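Long-range contacts in periplasmic binding protein (Veillonella parvula, PDB 4LJS), which probably captures a substrate, such as a chelated metal or a related cofactor, outside the cytoplasmic membrane and delivers it to an ABC-type importer: residues Leu20-Ile26 and Glu37-Val43; Pro44-Met50 and Met106-Val112; Pro194-Phe199 and His224-Ile228; Asp246-Leu250 and Ile305-Leu310. The contacts are given in a common frame with arbitrary orientation. Residue numbers count along the deposited sequence, not the author numbering.

Contact 1 (Leu20-Ile26 and Glu37-Val43); sequences LQPPVTI and ESTYTAV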
loop_
_atom_site.group_PDB
_atom_site.type_symbol
_atom_site.label_atom_id
_atom_site.label_comp_id
_atom_site.label_asym_id
_atom_site.label_seq_id
_atom_site.Cartn_x
_atom_site.Cartn_y
_atom_site.Cartn_z
ATOM N N LEU A 20 -0.740 22.020 -17.278
ATOM C CA LEU A 20 -0.331 20.793 -17.947
ATOM C C LEU A 20 -0.554 20.923 -19.450
ATOM O O LEU A 20 -1.678 20.790 -19.938
ATOM C CB LEU A 20 -1.104 19.592 -17.404
ATOM C CG LEU A 20 -0.895 19.216 -15.934
ATOM C CD1 LEU A 20 -1.948 18.211 -15.483
ATOM C CD2 LEU A 20 0.512 18.661 -15.710
ATOM N N GLN A 21 0.519 21.202 -20.179
ATOM C CA GLN A 21 0.458 21.267 -21.635
ATOM C C GLN A 21 1.451 20.275 -22.223
ATOM O O GLN A 21 2.662 20.419 -22.031
ATOM C CB GLN A 21 0.767 22.678 -22.127
ATOM C CG GLN A 21 -0.295 23.704 -21.772
ATOM C CD GLN A 21 0.170 25.125 -22.026
ATOM O OE1 GLN A 21 1.279 25.504 -21.647
ATOM N NE2 GLN A 21 -0.674 25.919 -22.678
ATOM N N PRO A 22 0.948 19.259 -22.943
ATOM C CA PRO A 22 -0.458 19.027 -23.296
ATOM C C PRO A 22 -1.263 18.461 -22.124
ATOM O O PRO A 22 -0.664 17.991 -21.150
ATOM C CB PRO A 22 -0.352 17.978 -24.403
ATOM C CG PRO A 22 0.849 17.186 -24.023
ATOM C CD PRO A 22 1.820 18.180 -23.444
ATOM N N PRO A 23 -2.605 18.510 -22.213
ATOM C CA PRO A 23 -3.456 17.980 -21.143
ATOM C C PRO A 23 -3.162 16.511 -20.850
ATOM O O PRO A 23 -2.775 15.756 -21.744
ATOM C CB PRO A 23 -4.868 18.127 -21.714
ATOM C CG PRO A 23 -4.760 19.231 -22.714
ATOM C CD PRO A 23 -3.398 19.088 -23.315
ATOM N N VAL A 24 -3.340 16.121 -19.595
ATOM C CA VAL A 24 -3.109 14.749 -19.175
ATOM C C VAL A 24 -4.424 13.989 -19.077
ATOM O O VAL A 24 -5.338 14.389 -18.358
ATOM C CB VAL A 24 -2.381 14.697 -17.811
ATOM C CG1 VAL A 24 -2.477 13.311 -17.199
ATOM C CG2 VAL A 24 -0.931 15.127 -17.971
ATOM N N THR A 25 -4.512 12.893 -19.816
ATOM C CA THR A 25 -5.679 12.029 -19.774
ATOM C C THR A 25 -5.356 10.769 -18.971
ATOM O O THR A 25 -4.395 10.068 -19.261
ATOM C CB THR A 25 -6.137 11.661 -21.192
ATOM O OG1 THR A 25 -6.851 12.766 -21.758
ATOM C CG2 THR A 25 -7.042 10.451 -21.167
ATOM N N ILE A 26 -6.156 10.503 -17.950
ATOM C CA ILE A 26 -5.921 9.376 -17.061
ATOM C C ILE A 26 -7.105 8.417 -17.094
ATOM O O ILE A 26 -8.261 8.847 -17.102
ATOM C CB ILE A 26 -5.715 9.861 -15.603
ATOM C CG1 ILE A 26 -4.399 10.638 -15.472
ATOM C CG2 ILE A 26 -5.754 8.687 -14.617
ATOM C CD1 ILE A 26 -3.167 9.823 -15.835
ATOM N N GLU A 37 -12.682 8.061 -17.809
ATOM C CA GLU A 37 -11.552 8.850 -18.241
ATOM C C GLU A 37 -11.658 10.240 -17.648
ATOM O O GLU A 37 -12.750 10.795 -17.551
ATOM C CB GLU A 37 -11.534 8.927 -19.762
ATOM C CG GLU A 37 -10.160 9.015 -20.354
ATOM C CD GLU A 37 -10.170 8.780 -21.848
ATOM O OE1 GLU A 37 -10.835 9.554 -22.575
ATOM O OE2 GLU A 37 -9.519 7.809 -22.293
ATOM N N SER A 38 -10.516 10.789 -17.250
ATOM C CA SER A 38 -10.446 12.129 -16.692
ATOM C C SER A 38 -9.328 12.903 -17.363
ATOM O O SER A 38 -8.247 12.362 -17.608
ATOM C CB SER A 38 -10.190 12.059 -15.188
ATOM O OG SER A 38 -11.173 11.257 -14.564
ATOM N N THR A 39 -9.593 14.168 -17.663
ATOM C CA THR A 39 -8.595 15.023 -18.291
ATOM C C THR A 39 -8.180 16.155 -17.360
ATOM O O THR A 39 -9.019 16.852 -16.797
ATOM C CB THR A 39 -9.098 15.595 -19.626
ATOM O OG1 THR A 39 -9.263 14.526 -20.565
ATOM C CG2 THR A 39 -8.103 16.591 -20.185
ATOM N N TYR A 40 -6.873 16.318 -17.202
ATOM C CA TYR A 40 -6.314 17.334 -16.323
ATOM C C TYR A 40 -5.582 18.396 -17.136
ATOM O O TYR A 40 -4.633 18.080 -17.852
ATOM C CB TYR A 40 -5.342 16.684 -15.343
ATOM C CG TYR A 40 -5.973 15.654 -14.440
ATOM C CD1 TYR A 40 -6.205 14.353 -14.885
ATOM C CD2 TYR A 40 -6.323 15.974 -13.131
ATOM C CE1 TYR A 40 -6.781 13.403 -14.049
ATOM C CE2 TYR A 40 -6.896 15.035 -12.293
ATOM C CZ TYR A 40 -7.128 13.758 -12.755
ATOM O OH TYR A 40 -7.702 12.830 -11.916
ATOM N N THR A 41 -6.021 19.650 -17.032
ATOM C CA THR A 41 -5.365 20.748 -17.744
ATOM C C THR A 41 -4.405 21.536 -16.845
ATOM O O THR A 41 -3.680 22.413 -17.313
ATOM C CB THR A 41 -6.387 21.725 -18.361
ATOM O OG1 THR A 41 -7.282 22.192 -17.341
ATOM C CG2 THR A 41 -7.180 21.043 -19.468
ATOM N N ALA A 42 -4.411 21.218 -15.555
ATOM C CA ALA A 42 -3.528 21.869 -14.598
ATOM C C ALA A 42 -3.320 20.957 -13.396
ATOM O O ALA A 42 -4.164 20.110 -13.093
ATOM C CB ALA A 42 -4.108 23.216 -14.163
ATOM N N VAL A 43 -2.191 21.120 -12.716
ATOM C CA VAL A 43 -1.918 20.366 -11.497
ATOM C C VAL A 43 -2.955 20.759 -10.444
ATOM O O VAL A 43 -3.166 21.940 -10.200
ATOM C CB VAL A 43 -0.486 20.652 -10.976
ATOM C CG1 VAL A 43 -0.224 19.912 -9.679
ATOM C CG2 VAL A 43 0.551 20.272 -12.031
HETATM O O HOH W 1 -9.781 8.918 -14.811
#

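Contact 2 (Pro44-Met50 and Met106-Val112); sequences PERVVAM and MKPDLLV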
loop_
_atom_site.group_PDB
_atom_site.type_symbol
_atom_site.label_atom_id
_atom_site.label_comp_id
_atom_site.label_asym_id
_atom_site.label_seq_id
_atom_site.Cartn_x
_atom_site.Cartn_y
_atom_site.Cartn_z
ATOM N N PRO A 44 -3.624 19.769 -9.840
ATOM C CA PRO A 44 -4.627 20.048 -8.802
ATOM C C PRO A 44 -4.048 20.932 -7.703
ATOM O O PRO A 44 -2.867 20.808 -7.376
ATOM C CB PRO A 44 -4.944 18.657 -8.234
ATOM C CG PRO A 44 -4.636 17.715 -9.342
ATOM C CD PRO A 44 -3.475 18.329 -10.103
ATOM N N GLU A 45 -4.861 21.821 -7.145
ATOM C CA GLU A 45 -4.379 22.709 -6.097
ATOM C C GLU A 45 -4.923 22.341 -4.725
ATOM O O GLU A 45 -4.348 22.708 -3.705
ATOM C CB GLU A 45 -4.699 24.169 -6.435
ATOM C CG GLU A 45 -3.653 24.782 -7.351
ATOM C CD GLU A 45 -4.100 26.075 -8.002
ATOM O OE1 GLU A 45 -4.853 26.845 -7.367
ATOM O OE2 GLU A 45 -3.692 26.317 -9.159
ATOM N N ARG A 46 -6.030 21.611 -4.706
ATOM C CA ARG A 46 -6.730 21.307 -3.466
ATOM C C ARG A 46 -7.176 19.852 -3.467
ATOM O O ARG A 46 -8.241 19.514 -3.985
ATOM C CB ARG A 46 -7.940 22.232 -3.300
ATOM C CG ARG A 46 -7.575 23.702 -3.142
ATOM C CD ARG A 46 -8.806 24.569 -2.911
ATOM N NE ARG A 46 -9.497 24.192 -1.682
ATOM C CZ ARG A 46 -9.142 24.598 -0.465
ATOM N NH1 ARG A 46 -9.832 24.193 0.592
ATOM N NH2 ARG A 46 -8.098 25.400 -0.300
ATOM N N VAL A 47 -6.355 18.995 -2.879
ATOM C CA VAL A 47 -6.575 17.559 -2.953
ATOM C C VAL A 47 -7.165 17.018 -1.653
ATOM O O VAL A 47 -6.710 17.357 -0.559
ATOM C CB VAL A 47 -5.255 16.832 -3.262
ATOM C CG1 VAL A 47 -5.476 15.320 -3.392
ATOM C CG2 VAL A 47 -4.623 17.413 -4.518
ATOM N N VAL A 48 -8.209 16.211 -1.783
ATOM C CA VAL A 48 -8.711 15.419 -0.674
ATOM C C VAL A 48 -8.213 13.998 -0.910
ATOM O O VAL A 48 -8.479 13.390 -1.955
ATOM C CB VAL A 48 -10.245 15.478 -0.573
ATOM C CG1 VAL A 48 -10.766 14.459 0.433
ATOM C CG2 VAL A 48 -10.698 16.897 -0.184
ATOM N N ALA A 49 -7.437 13.494 0.041
ATOM C CA ALA A 49 -6.762 12.213 -0.124
ATOM C C ALA A 49 -7.200 11.246 0.970
ATOM O O ALA A 49 -7.013 11.509 2.166
ATOM C CB ALA A 49 -5.248 12.406 -0.110
HETATM N N MSE A 50 -7.802 10.136 0.557
HETATM C CA MSE A 50 -8.294 9.143 1.507
HETATM C C MSE A 50 -7.362 7.937 1.570
HETATM O O MSE A 50 -7.003 7.370 0.541
HETATM C CB MSE A 50 -9.717 8.702 1.131
HETATM C CG MSE A 50 -10.520 8.081 2.267
HETATM SE SE MSE A 50 -11.310 9.382 3.507
HETATM C CE MSE A 50 -11.185 10.871 2.327
HETATM N N MSE A 106 -14.660 21.905 1.685
HETATM C CA MSE A 106 -13.240 22.009 1.371
HETATM C C MSE A 106 -12.989 22.390 -0.081
HETATM O O MSE A 106 -11.907 22.873 -0.414
HETATM C CB MSE A 106 -12.553 20.672 1.643
HETATM C CG MSE A 106 -12.470 20.308 3.096
HETATM SE SE MSE A 106 -11.767 18.511 3.318
HETATM C CE MSE A 106 -12.311 18.274 5.181
ATOM N N LYS A 107 -13.976 22.125 -0.936
ATOM C CA LYS A 107 -13.892 22.418 -2.368
ATOM C C LYS A 107 -12.643 21.828 -3.017
ATOM O O LYS A 107 -11.766 22.564 -3.477
ATOM C CB LYS A 107 -13.960 23.935 -2.620
ATOM C CG LYS A 107 -15.295 24.546 -2.248
ATOM C CD LYS A 107 -15.387 26.013 -2.641
ATOM C CE LYS A 107 -15.367 26.191 -4.151
ATOM N NZ LYS A 107 -15.886 27.538 -4.528
ATOM N N PRO A 108 -12.553 20.495 -3.050
ATOM C CA PRO A 108 -11.378 19.888 -3.673
ATOM C C PRO A 108 -11.446 20.036 -5.190
ATOM O O PRO A 108 -12.535 20.216 -5.744
ATOM C CB PRO A 108 -11.527 18.414 -3.305
ATOM C CG PRO A 108 -13.020 18.214 -3.249
ATOM C CD PRO A 108 -13.546 19.484 -2.634
ATOM N N ASP A 109 -10.298 19.969 -5.854
ATOM C CA ASP A 109 -10.298 19.876 -7.302
ATOM C C ASP A 109 -9.813 18.485 -7.737
ATOM O O ASP A 109 -9.909 18.116 -8.902
ATOM C CB ASP A 109 -9.517 21.038 -7.967
ATOM C CG ASP A 109 -8.057 21.114 -7.536
ATOM O OD1 ASP A 109 -7.584 20.225 -6.794
ATOM O OD2 ASP A 109 -7.376 22.075 -7.960
ATOM N N LEU A 110 -9.308 17.715 -6.780
ATOM C CA LEU A 110 -9.008 16.305 -7.001
ATOM C C LEU A 110 -9.288 15.525 -5.729
ATOM O O LEU A 110 -8.880 15.934 -4.634
ATOM C CB LEU A 110 -7.549 16.099 -7.437
ATOM C CG LEU A 110 -7.038 14.647 -7.449
ATOM C CD1 LEU A 110 -7.762 13.759 -8.475
ATOM C CD2 LEU A 110 -5.529 14.583 -7.663
ATOM N N LEU A 111 -10.006 14.416 -5.871
ATOM C CA LEU A 111 -10.184 13.483 -4.761
ATOM C C LEU A 111 -9.527 12.159 -5.131
ATOM O O LEU A 111 -9.767 11.619 -6.214
ATOM C CB LEU A 111 -11.666 13.276 -4.414
ATOM C CG LEU A 111 -12.472 14.541 -4.084
ATOM C CD1 LEU A 111 -13.083 15.121 -5.343
ATOM C CD2 LEU A 111 -13.544 14.266 -3.034
ATOM N N VAL A 112 -8.680 11.657 -4.238
ATOM C CA VAL A 112 -7.984 10.398 -4.472
ATOM C C VAL A 112 -8.382 9.396 -3.395
ATOM O O VAL A 112 -8.268 9.669 -2.197
ATOM C CB VAL A 112 -6.459 10.592 -4.454
ATOM C CG1 VAL A 112 -5.749 9.268 -4.752
ATOM C CG2 VAL A 112 -6.041 11.682 -5.444
#

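Contact 3 (Pro194-Phe199 and His224-Ile228); sequences PPKALF and HADVI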
loop_
_atom_site.group_PDB
_atom_site.type_symbol
_atom_site.label_atom_id
_atom_site.label_comp_id
_atom_site.label_asym_id
_atom_site.label_seq_id
_atom_site.Cartn_x
_atom_site.Cartn_y
_atom_site.Cartn_z
ATOM N N PRO A 194 14.970 -21.859 -4.339
ATOM C CA PRO A 194 13.983 -20.836 -3.972
ATOM C C PRO A 194 13.413 -21.115 -2.590
ATOM O O PRO A 194 13.075 -22.259 -2.303
ATOM C CB PRO A 194 12.881 -21.011 -5.024
ATOM C CG PRO A 194 13.527 -21.735 -6.152
ATOM C CD PRO A 194 14.555 -22.626 -5.524
ATOM N N PRO A 195 13.321 -20.084 -1.738
ATOM C CA PRO A 195 12.788 -20.266 -0.385
ATOM C C PRO A 195 11.275 -20.484 -0.422
ATOM O O PRO A 195 10.601 -19.947 -1.299
ATOM C CB PRO A 195 13.115 -18.933 0.293
ATOM C CG PRO A 195 13.126 -17.948 -0.822
ATOM C CD PRO A 195 13.696 -18.684 -2.006
ATOM N N LYS A 196 10.755 -21.277 0.509
ATOM C CA LYS A 196 9.314 -21.481 0.611
ATOM C C LYS A 196 8.705 -20.543 1.660
ATOM O O LYS A 196 8.990 -20.663 2.859
ATOM C CB LYS A 196 8.993 -22.946 0.935
ATOM C CG LYS A 196 7.500 -23.219 1.081
ATOM C CD LYS A 196 7.022 -24.383 0.221
ATOM C CE LYS A 196 7.443 -25.716 0.799
ATOM N NZ LYS A 196 6.491 -26.792 0.405
ATOM N N ALA A 197 7.863 -19.619 1.206
ATOM C CA ALA A 197 7.326 -18.572 2.075
ATOM C C ALA A 197 5.844 -18.739 2.414
ATOM O O ALA A 197 5.054 -19.224 1.596
ATOM C CB ALA A 197 7.561 -17.195 1.455
ATOM N N LEU A 198 5.478 -18.315 3.622
ATOM C CA LEU A 198 4.085 -18.269 4.041
ATOM C C LEU A 198 3.720 -16.875 4.529
ATOM O O LEU A 198 4.386 -16.328 5.406
ATOM C CB LEU A 198 3.821 -19.285 5.154
ATOM C CG LEU A 198 2.430 -19.192 5.783
ATOM C CD1 LEU A 198 1.358 -19.633 4.792
ATOM C CD2 LEU A 198 2.354 -19.993 7.076
ATOM N N PHE A 199 2.662 -16.305 3.954
ATOM C CA PHE A 199 2.152 -15.011 4.397
ATOM C C PHE A 199 0.816 -15.202 5.095
ATOM O O PHE A 199 -0.148 -15.684 4.493
ATOM C CB PHE A 199 1.962 -14.063 3.217
ATOM C CG PHE A 199 3.222 -13.779 2.454
ATOM C CD1 PHE A 199 3.678 -14.659 1.484
ATOM C CD2 PHE A 199 3.942 -12.621 2.692
ATOM C CE1 PHE A 199 4.835 -14.391 0.772
ATOM C CE2 PHE A 199 5.100 -12.346 1.986
ATOM C CZ PHE A 199 5.550 -13.236 1.026
ATOM N N HIS A 224 10.807 -14.412 -6.708
ATOM C CA HIS A 224 11.164 -15.788 -7.061
ATOM C C HIS A 224 11.031 -16.779 -5.904
ATOM O O HIS A 224 11.658 -17.841 -5.912
ATOM C CB HIS A 224 12.572 -15.862 -7.655
ATOM C CG HIS A 224 12.675 -16.797 -8.815
ATOM N ND1 HIS A 224 12.070 -16.541 -10.027
ATOM C CD2 HIS A 224 13.280 -18.002 -8.939
ATOM C CE1 HIS A 224 12.304 -17.549 -10.851
ATOM N NE2 HIS A 224 13.042 -18.443 -10.219
ATOM N N ALA A 225 10.219 -16.433 -4.911
ATOM C CA ALA A 225 9.975 -17.349 -3.805
ATOM C C ALA A 225 8.914 -18.374 -4.181
ATOM O O ALA A 225 8.123 -18.169 -5.102
ATOM C CB ALA A 225 9.551 -16.590 -2.556
ATOM N N ASP A 226 8.905 -19.481 -3.456
ATOM C CA ASP A 226 7.860 -20.480 -3.598
ATOM C C ASP A 226 6.763 -20.152 -2.582
ATOM O O ASP A 226 6.855 -20.528 -1.413
ATOM C CB ASP A 226 8.441 -21.880 -3.366
ATOM C CG ASP A 226 7.440 -22.987 -3.642
ATOM O OD1 ASP A 226 6.406 -22.716 -4.286
ATOM O OD2 ASP A 226 7.698 -24.136 -3.220
ATOM N N VAL A 227 5.740 -19.431 -3.032
ATOM C CA VAL A 227 4.695 -18.946 -2.138
ATOM C C VAL A 227 3.653 -20.021 -1.862
ATOM O O VAL A 227 3.062 -20.579 -2.785
ATOM C CB VAL A 227 4.008 -17.674 -2.695
ATOM C CG1 VAL A 227 2.905 -17.209 -1.762
ATOM C CG2 VAL A 227 5.019 -16.565 -2.875
ATOM N N ILE A 228 3.440 -20.311 -0.583
ATOM C CA ILE A 228 2.431 -21.278 -0.165
ATOM C C ILE A 228 1.023 -20.715 -0.341
ATOM O O ILE A 228 0.762 -19.563 0.008
ATOM C CB ILE A 228 2.627 -21.670 1.312
ATOM C CG1 ILE A 228 3.986 -22.342 1.504
ATOM C CG2 ILE A 228 1.507 -22.584 1.786
ATOM C CD1 ILE A 228 4.319 -22.629 2.936
HETATM O O HOH W 2 1.432 -17.441 1.622
#

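Contact 4 (Asp246-Leu250 and Ile305-Leu310); sequences DVIFL and IVSHGL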
loop_
_atom_site.group_PDB
_atom_site.type_symbol
_atom_site.label_atom_id
_atom_site.label_comp_id
_atom_site.label_asym_id
_atom_site.label_seq_id
_atom_site.Cartn_x
_atom_site.Cartn_y
_atom_site.Cartn_z
ATOM N N ASP A 246 10.032 -22.130 4.915
ATOM C CA ASP A 246 11.338 -21.679 5.384
ATOM C C ASP A 246 11.261 -20.362 6.144
ATOM O O ASP A 246 12.104 -20.087 6.999
ATOM C CB ASP A 246 12.269 -21.469 4.195
ATOM C CG ASP A 246 12.469 -22.722 3.392
ATOM O OD1 ASP A 246 12.723 -23.782 4.004
ATOM O OD2 ASP A 246 12.364 -22.645 2.150
ATOM N N VAL A 247 10.270 -19.541 5.799
ATOM C CA VAL A 247 10.103 -18.214 6.388
ATOM C C VAL A 247 8.618 -17.836 6.446
ATOM O O VAL A 247 7.875 -18.028 5.479
ATOM C CB VAL A 247 10.917 -17.139 5.613
ATOM C CG1 VAL A 247 10.596 -17.179 4.122
ATOM C CG2 VAL A 247 10.667 -15.750 6.174
ATOM N N ILE A 248 8.182 -17.333 7.597
ATOM C CA ILE A 248 6.810 -16.884 7.762
ATOM C C ILE A 248 6.751 -15.370 7.840
ATOM O O ILE A 248 7.498 -14.745 8.591
ATOM C CB ILE A 248 6.188 -17.445 9.043
ATOM C CG1 ILE A 248 6.076 -18.967 8.959
ATOM C CG2 ILE A 248 4.814 -16.814 9.294
ATOM C CD1 ILE A 248 5.576 -19.609 10.234
ATOM N N PHE A 249 5.861 -14.779 7.061
ATOM C CA PHE A 249 5.583 -13.359 7.209
ATOM C C PHE A 249 4.265 -13.161 7.942
ATOM O O PHE A 249 3.215 -13.641 7.505
ATOM C CB PHE A 249 5.605 -12.660 5.855
ATOM C CG PHE A 249 6.961 -12.660 5.216
ATOM C CD1 PHE A 249 7.932 -11.752 5.624
ATOM C CD2 PHE A 249 7.289 -13.593 4.251
ATOM C CE1 PHE A 249 9.186 -11.754 5.060
ATOM C CE2 PHE A 249 8.544 -13.597 3.674
ATOM C CZ PHE A 249 9.497 -12.677 4.080
ATOM N N LEU A 250 4.344 -12.486 9.083
ATOM C CA LEU A 250 3.163 -12.153 9.873
ATOM C C LEU A 250 2.653 -10.769 9.494
ATOM O O LEU A 250 3.252 -9.750 9.852
ATOM C CB LEU A 250 3.486 -12.188 11.367
ATOM C CG LEU A 250 3.843 -13.543 11.982
ATOM C CD1 LEU A 250 4.004 -13.406 13.490
ATOM C CD2 LEU A 250 2.790 -14.589 11.644
ATOM N N ILE A 305 11.290 -5.800 3.349
ATOM C CA ILE A 305 11.040 -6.809 4.370
ATOM C C ILE A 305 11.005 -8.211 3.768
ATOM O O ILE A 305 11.628 -9.140 4.290
ATOM C CB ILE A 305 9.740 -6.526 5.143
ATOM C CG1 ILE A 305 9.901 -5.233 5.952
ATOM C CG2 ILE A 305 9.375 -7.712 6.043
ATOM C CD1 ILE A 305 8.661 -4.799 6.698
ATOM N N VAL A 306 10.299 -8.362 2.654
ATOM C CA VAL A 306 10.177 -9.671 2.035
ATOM C C VAL A 306 11.504 -10.162 1.431
ATOM O O VAL A 306 11.904 -11.307 1.654
ATOM C CB VAL A 306 9.029 -9.707 1.019
ATOM C CG1 VAL A 306 8.976 -11.058 0.341
ATOM C CG2 VAL A 306 7.704 -9.417 1.731
ATOM N N SER A 307 12.204 -9.296 0.703
ATOM C CA SER A 307 13.478 -9.697 0.111
ATOM C C SER A 307 14.506 -10.015 1.202
ATOM O O SER A 307 15.250 -10.983 1.086
ATOM C CB SER A 307 14.023 -8.623 -0.836
ATOM O OG SER A 307 14.470 -7.488 -0.099
ATOM N N HIS A 308 14.529 -9.212 2.264
ATOM C CA HIS A 308 15.475 -9.429 3.350
ATOM C C HIS A 308 15.144 -10.696 4.137
ATOM O O HIS A 308 16.046 -11.419 4.546
ATOM C CB HIS A 308 15.555 -8.207 4.271
ATOM C CG HIS A 308 16.312 -7.054 3.678
ATOM N ND1 HIS A 308 16.164 -6.659 2.364
ATOM C CD2 HIS A 308 17.221 -6.209 4.223
ATOM C CE1 HIS A 308 16.948 -5.622 2.125
ATOM N NE2 HIS A 308 17.602 -5.331 3.236
ATOM N N GLY A 309 13.854 -10.975 4.323
ATOM C CA GLY A 309 13.426 -12.203 4.973
ATOM C C GLY A 309 13.590 -13.454 4.115
ATOM O O GLY A 309 13.884 -14.541 4.627
ATOM N N LEU A 310 13.395 -13.315 2.806
ATOM C CA LEU A 310 13.525 -14.458 1.906
ATOM C C LEU A 310 14.984 -14.843 1.741
ATOM O O LEU A 310 15.321 -16.025 1.713
ATOM C CB LEU A 310 12.920 -14.152 0.532
ATOM C CG LEU A 310 11.398 -14.089 0.426
ATOM C CD1 LEU A 310 10.998 -13.611 -0.965
ATOM C CD2 LEU A 310 10.784 -15.452 0.743
#

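Contact 1 (Leu20-Ile26 and Glu37-Val43)
L20, Y40 and I26 bury the most surface where the segments L20-I26 and E37-V43 run side by side. L20 lies ahead of a corner in the chain, which turns at Q21 and P22 with a cis peptide bond before P22. Its side chain points across the gap: CD1 of L20 is 3.7 Å from CB of Y40, and CD2 of L20 is 4.0 Å from CG2 of V43, while L20 N donates to T41 O at 3.0 Å. Beyond the corner the backbones pair regularly, their short axes 4.6 Å apart and 161° from parallel. Y40 sits opposite V24 in a hydrogen-bonded pair, V24 N to Y40 O at 2.9 Å and Y40 N to V24 O at 2.7 Å. Its ring extends along the same face toward I26, whose CG1 lies 3.9 Å from CE1 of Y40. I26 in turn forms the next hydrogen-bonded pair with S38 (I26 N to S38 O 2.8 Å, S38 N to I26 O 3.0 Å), and water 1 joins I26 O to S38 OG. Between these pairs, T25 and T39 occupy the other face, their OG1 atoms hydrogen-bonded at 3.2 Å. V24, I26 and Y40 pack on R163 and I164 of helix 151-164, so one face is covered and the threonine face is more open. This is an antiparallel beta hairpin, a two-stranded sheet laid against the N-terminal lobe.

Contact 2 (Pro44-Met50 and Met106-Val112)
The carboxylate of D109 receives two consecutive backbone amides as the parallel pairing begins: E45 N donates to D109 OD2 at 2.7 Å and R46 N to D109 OD1 at 2.9 Å. R46 O accepts D109 N at 2.8 Å and, weakly, L110 N at 3.5 Å. The R46 side chain turns to the end of helix 100-106, where NH1 of R46 donates to M106 O at 2.7 Å and NE of R46 to the same oxygen at 3.0 Å and weakly to K107 O at 3.3 Å. R46 NH2 forms a salt bridge with E9, and E45 OE2 is hydrogen-bonded to H17. From V47 onward the bonds across the pair come from alternate residues: V48 N to L110 O at 2.9 Å, V112 N to V48 O at 2.9 Å, M50 N to V112 O at 2.8 Å; V47 and A49 pair with strand 67-71 instead. V48 CG2 packs 3.6 Å from P108 CB. At the mouth of the pair side chains supplement the backbone bonds, D109 taking up the amides of the incoming loop and R46 the carbonyls at the helix end; deeper in, main-chain bonds predominate, with S54 OG donating to M50 O and weakly to V112 O.

Contact 3 (Pro194-Phe199 and His224-Ile228)
A short parallel strand pair gives this contact its frame, and side chains fill the spaces on its two faces. Three backbone bonds set the register: D226 N to P195 O at 2.8 Å, A197 N to D226 O at 2.9 Å and I228 N to A197 O at 2.9 Å. I228, the residue most covered here, points toward the other segment and fits between two side chains two residues apart: its CG1 is 3.6 Å from CG of K196, and its CD1 is 4.0 Å from CB of L198. The aliphatic part of K196 also lies along D226, with CD of K196 3.5 Å from OD2 of D226. On the other face the small A197 lies beside V227 and leaves room for L310 of helix 299-310. The F199 ring reaches back to V227, CD1 of F199 lying 4.2 Å from CG1 of V227, while CG of P195 meets CB of A225 at 4.2 Å. P194 rests its CB 3.5 Å from O of H224, the positive-phi residue of the Schellman motif ending helix 215-222. Where the strands part, water 2 bridges F199 N and I228 O. Helix 299-310 covers the face of P195, A197 and F199 through L310 and V306; L198 and I228 meet helix 237-243 on the other, and strand 247-252 pairs with 196-203 along its other edge.

Contact 4 (Asp246-Leu250 and Ile305-Leu310)
Strand V247-L250 and the helical turns of I305-L310 run nearly antiparallel, their N-to-C directions 155° apart, with the short axes 9.4 Å apart at closest approach. The helix keeps its own backbone bonds, G309 N to I305 O at 2.9 Å and L310 N to V306 O at 2.8 Å, and meets the strand through packing. Strand alternation directs V247 and F249 toward the helix, while I248 and L250 face the opposite way. F249 is covered most: its ring reaches the helix surface, CE1 of F249 lying 3.7 Å from I305 O and CZ of F249 4.1 Å from CA of G309. G309 makes room for it, since a CB there would sit only 2.8 Å from CE1 of F249. V306 places CG2 over one ring face, and its CG1 is 4.1 Å from CZ of F249; L310 meets the ring edge, CD2 of L310 being 4.1 Å from CE2 of F249. The same L310 CD2 also touches CG1 of V247 at 3.8 Å, and V247 CG2 is 3.8 Å from O of G309. Helix 299-310 thereby packs on one face of the mixed sheet, where F249 also stacks with F199 of strand 196-203. On the sheet's other face I248 touches A278 of helix 277-280, and the strand itself lies between 196-203 and 284-288.

The four contacts follow one another along the chain and form two groups on opposite sides of its centre. Contacts 1 and 2 have centres 15 Å apart and touch through Y40 and L110, so the hairpin adjoins the four-stranded parallel sheet. Contacts 3 and 4 are closer, with centres 9 Å apart; they share the mixed sheet through neighbouring strands 196-203 and 247-252 and also meet helix 299-310. Between the groups, centres lie 37 to 41 Å apart, with no touch. This division, with the long helix 168-188 between the two sheets in sequence, is consistent with the two-lobed binding proteins of the chelatase clan, whose ligand typically sits between the lobes.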